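PDB 6L2W: freshwater cyanophage protein, which is a phage protein of unknown function with a novel fold, built around an antiparallel sheet and forming a two-chain assembly. Local coordinates for residues B[3-8]-B[84-89]. Numbering follows the deposited sequence.
Sequences FVRLSY and HLELKS
Arg5 and Glu86 face each other as a hydrogen-bonded pair in the antiparallel ladder that joins strand 2-12 to strand 83-89 in the sheet of this novel fold. Paired backbone bonds at Phe3/Lys88, Arg5/Glu86 and Ser7/His84 fix the register, with Val4/Leu87 and Leu6/Leu85 as the non-hydrogen-bonded pairs between them. Side chains of Phe3, Arg5, Ser7, His84, Glu86 and Lys88 share one face. There Arg5 and Glu86 rise side by side, each with CG anti to its backbone N (both chi1 -176°). Arg5 bends at chi3 while Glu86 stays extended, and Arg5 NH2 stands 3.9 Å from Glu86 OE1, a long salt bridge in which the carboxylate oxygen meets the guanidinium edge with the two planes 62° apart. Each group has a firmer partner outside the two strands: Arg5 NH1 bonds to Phe42 O, and Glu86 OE2 forms a salt bridge with Arg74.

The other face is apolar. Val4 CG1 packs 4.0 Å from Leu85 CD1, and its other methyl, CG2, meets Leu87 CD1 at 4.2 Å. These leucine methyls also lie over the partner backbone, Leu85 CD1 coming within 3.4 Å of Arg5 O. Helix 51-61 packs on this face, through Val55 against Val4, Tyr58 against Leu6 and Cys59 against Leu85.

His84 has CG between the backbone N and the carbonyl carbon (chi1 83°), and its CE1 approaches Ser7 CB at 3.7 Å. Its ND1 bonds to His9 NE2; Tyr77 of the same chain stacks on the ring, and Tyr77 of the second subunit also packs against His84. A water sits over one ring face, offset toward the rim; it donates to the carbonyls of Arg5 and His84 and hydrogen-bonds to Ser7 OG at 2.6 Å.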
ATOM      1  N   PHE B   3       1.189   9.352 -13.701  1.00 54.26           N
ATOM      2  CA  PHE B   3       0.121   9.657 -12.746  1.00 50.44           C
ATOM      3  C   PHE B   3       0.551   9.324 -11.320  1.00 40.84           C
ATOM      4  O   PHE B   3       1.491   8.577 -11.035  1.00 38.93           O
ATOM      5  CB  PHE B   3      -1.154   8.846 -13.001  1.00 55.05           C
ATOM      6  CG  PHE B   3      -1.673   8.881 -14.413  1.00 65.80           C
ATOM      7  CD1 PHE B   3      -2.731   9.707 -14.757  1.00 72.59           C
ATOM      8  CD2 PHE B   3      -1.124   8.062 -15.385  1.00 65.32           C
ATOM      9  CE1 PHE B   3      -3.219   9.727 -16.054  1.00 74.42           C
ATOM     10  CE2 PHE B   3      -1.610   8.087 -16.683  1.00 70.79           C
ATOM     11  CZ  PHE B   3      -2.655   8.917 -17.015  1.00 71.34           C
ATOM     12  N   VAL B   4      -0.317   9.795 -10.470  1.00 38.33           N
ATOM     13  CA  VAL B   4      -0.099   9.958  -9.106  1.00 42.21           C
ATOM     14  C   VAL B   4      -1.458   9.759  -8.418  1.00 45.08           C
ATOM     15  O   VAL B   4      -2.494  10.266  -8.917  1.00 37.03           O
ATOM     16  CB  VAL B   4       0.514  11.355  -8.907  1.00 41.40           C
ATOM     17  CG1 VAL B   4      -0.295  12.235  -7.977  1.00 47.15           C
ATOM     18  CG2 VAL B   4       1.972  11.246  -8.507  1.00 42.95           C
ATOM     19  N   ARG B   5      -1.461   8.976  -7.333  1.00 38.70           N
ATOM     20  CA  ARG B   5      -2.667   8.754  -6.548  1.00 38.25           C
ATOM     21  C   ARG B   5      -2.316   8.776  -5.053  1.00 37.41           C
ATOM     22  O   ARG B   5      -1.298   8.246  -4.599  1.00 35.90           O
ATOM     23  CB  ARG B   5      -3.309   7.414  -6.934  1.00 41.13           C
ATOM     24  CG  ARG B   5      -4.626   7.143  -6.225  1.00 38.91           C
ATOM     25  CD  ARG B   5      -5.416   6.018  -6.858  1.00 38.87           C
ATOM     26  NE  ARG B   5      -4.798   4.729  -6.640  1.00 36.33           N
ATOM     27  CZ  ARG B   5      -5.378   3.559  -6.878  1.00 38.55           C
ATOM     28  NH1 ARG B   5      -6.624   3.498  -7.324  1.00 37.26           N
ATOM     29  NH2 ARG B   5      -4.708   2.447  -6.635  1.00 36.68           N
ATOM     30  N   LEU B   6      -3.228   9.329  -4.291  1.00 38.03           N
ATOM     31  CA  LEU B   6      -3.045   9.491  -2.899  1.00 38.91           C
ATOM     32  C   LEU B   6      -4.069   8.610  -2.193  1.00 40.73           C
ATOM     33  O   LEU B   6      -5.250   8.815  -2.383  1.00 40.06           O
ATOM     34  CB  LEU B   6      -3.268  10.967  -2.563  1.00 36.80           C
ATOM     35  CG  LEU B   6      -3.264  11.293  -1.076  1.00 43.18           C
ATOM     36  CD1 LEU B   6      -1.947  10.867  -0.449  1.00 44.40           C
ATOM     37  CD2 LEU B   6      -3.528  12.776  -0.835  1.00 44.39           C
ATOM     38  N   SER B   7      -3.614   7.677  -1.366  1.00 39.57           N
ATOM     39  CA  SER B   7      -4.533   6.800  -0.672  1.00 37.88           C
ATOM     40  C   SER B   7      -4.516   7.061   0.840  1.00 36.43           C
ATOM     41  O   SER B   7      -3.530   7.571   1.403  1.00 31.88           O
ATOM     42  CB  SER B   7      -4.239   5.352  -0.968  1.00 35.90           C
ATOM     43  OG  SER B   7      -4.147   5.127  -2.365  1.00 38.12           O
ATOM     44  N   TYR B   8      -5.617   6.661   1.483  1.00 33.79           N
ATOM     45  CA  TYR B   8      -5.688   6.669   2.911  1.00 38.38           C
ATOM     46  C   TYR B   8      -6.073   5.261   3.387  1.00 40.92           C
ATOM     47  O   TYR B   8      -6.695   4.485   2.662  1.00 34.12           O
ATOM     48  CB  TYR B   8      -6.616   7.780   3.405  1.00 39.50           C
ATOM     49  CG  TYR B   8      -8.096   7.537   3.233  1.00 44.46           C
ATOM     50  CD1 TYR B   8      -8.854   6.972   4.245  1.00 48.58           C
ATOM     51  CD2 TYR B   8      -8.753   7.923   2.078  1.00 48.13           C
ATOM     52  CE1 TYR B   8     -10.216   6.782   4.101  1.00 47.28           C
ATOM     53  CE2 TYR B   8     -10.116   7.749   1.916  1.00 46.39           C
ATOM     54  CZ  TYR B   8     -10.847   7.176   2.933  1.00 47.94           C
ATOM     55  OH  TYR B   8     -12.175   6.976   2.757  1.00 48.23           O
ATOM     56  N   HIS B  84      -0.721   7.213   1.779  1.00 35.33           N
ATOM     57  CA  HIS B  84       0.467   7.106   0.973  1.00 35.96           C
ATOM     58  C   HIS B  84       0.188   7.604  -0.437  1.00 34.59           C
ATOM     59  O   HIS B  84      -0.967   7.687  -0.864  1.00 36.15           O
ATOM     60  CB  HIS B  84       1.024   5.680   1.005  1.00 36.89           C
ATOM     61  CG  HIS B  84       0.368   4.745   0.058  1.00 37.41           C
ATOM     62  ND1 HIS B  84      -0.835   4.172   0.338  1.00 38.52           N
ATOM     63  CD2 HIS B  84       0.759   4.266  -1.147  1.00 39.85           C
ATOM     64  CE1 HIS B  84      -1.160   3.345  -0.652  1.00 43.14           C
ATOM     65  NE2 HIS B  84      -0.202   3.393  -1.582  1.00 36.10           N
ATOM     66  N   LEU B  85       1.278   7.959  -1.111  1.00 35.90           N
ATOM     67  CA  LEU B  85       1.250   8.397  -2.492  1.00 34.63           C
ATOM     68  C   LEU B  85       1.858   7.309  -3.385  1.00 33.57           C
ATOM     69  O   LEU B  85       2.779   6.590  -2.996  1.00 32.74           O
ATOM     70  CB  LEU B  85       2.043   9.703  -2.604  1.00 36.73           C
ATOM     71  CG  LEU B  85       2.078  10.321  -3.997  1.00 39.37           C
ATOM     72  CD1 LEU B  85       0.744  10.990  -4.312  1.00 38.65           C
ATOM     73  CD2 LEU B  85       3.221  11.309  -4.119  1.00 40.37           C
ATOM     74  N   GLU B  86       1.374   7.238  -4.611  1.00 35.79           N
ATOM     75  CA  GLU B  86       1.827   6.232  -5.549  1.00 39.82           C
ATOM     76  C   GLU B  86       2.070   6.892  -6.899  1.00 35.87           C
ATOM     77  O   GLU B  86       1.241   7.617  -7.375  1.00 36.39           O
ATOM     78  CB  GLU B  86       0.776   5.126  -5.707  1.00 43.46           C
ATOM     79  CG  GLU B  86       1.210   3.967  -6.609  1.00 50.04           C
ATOM     80  CD  GLU B  86       0.171   2.854  -6.789  1.00 58.94           C
ATOM     81  OE1 GLU B  86      -0.873   2.867  -6.065  1.00 57.14           O
ATOM     82  OE2 GLU B  86       0.378   2.003  -7.684  1.00 55.18           O
ATOM     83  N   LEU B  87       3.207   6.640  -7.498  1.00 36.80           N
ATOM     84  CA  LEU B  87       3.440   7.155  -8.842  1.00 43.61           C
ATOM     85  C   LEU B  87       3.341   5.984  -9.830  1.00 46.43           C
ATOM     86  O   LEU B  87       3.887   4.926  -9.520  1.00 42.27           O
ATOM     87  CB  LEU B  87       4.833   7.788  -8.866  1.00 41.38           C
ATOM     88  CG  LEU B  87       5.426   8.042 -10.241  1.00 39.81           C
ATOM     89  CD1 LEU B  87       4.855   9.302 -10.857  1.00 42.27           C
ATOM     90  CD2 LEU B  87       6.928   8.141 -10.144  1.00 44.37           C
ATOM     91  N   LYS B  88       2.677   6.172 -10.986  1.00 49.36           N
ATOM     92  CA  LYS B  88       2.712   5.164 -12.088  1.00 57.10           C
ATOM     93  C   LYS B  88       2.880   5.841 -13.458  1.00 59.57           C
ATOM     94  O   LYS B  88       2.634   7.045 -13.605  1.00 55.41           O
ATOM     95  CB  LYS B  88       1.482   4.250 -12.043  1.00 53.80           C
ATOM     96  CG  LYS B  88       0.201   4.759 -12.679  1.00 56.77           C
ATOM     97  CD  LYS B  88      -0.756   3.615 -13.004  1.00 61.16           C
ATOM     98  CE  LYS B  88      -2.222   3.965 -12.876  1.00 65.12           C
ATOM     99  NZ  LYS B  88      -2.847   4.344 -14.163  1.00 70.35           N
ATOM    100  N   SER B  89       3.373   5.038 -14.371  1.00 72.04           N
ATOM    101  CA  SER B  89       3.575   5.362 -15.801  1.00 81.18           C
ATOM    102  C   SER B  89       2.689   4.376 -16.557  1.00 83.95           C
ATOM    103  O   SER B  89       2.785   3.177 -16.257  1.00 93.62           O
ATOM    104  CB  SER B  89       5.026   5.200 -16.162  1.00 86.49           C
ATOM    105  OG  SER B  89       5.217   5.048 -17.553  1.00 81.66           O
TER
HETATM  106  O   HOH W   1      -1.801   5.800  -3.363  1.00 46.37           O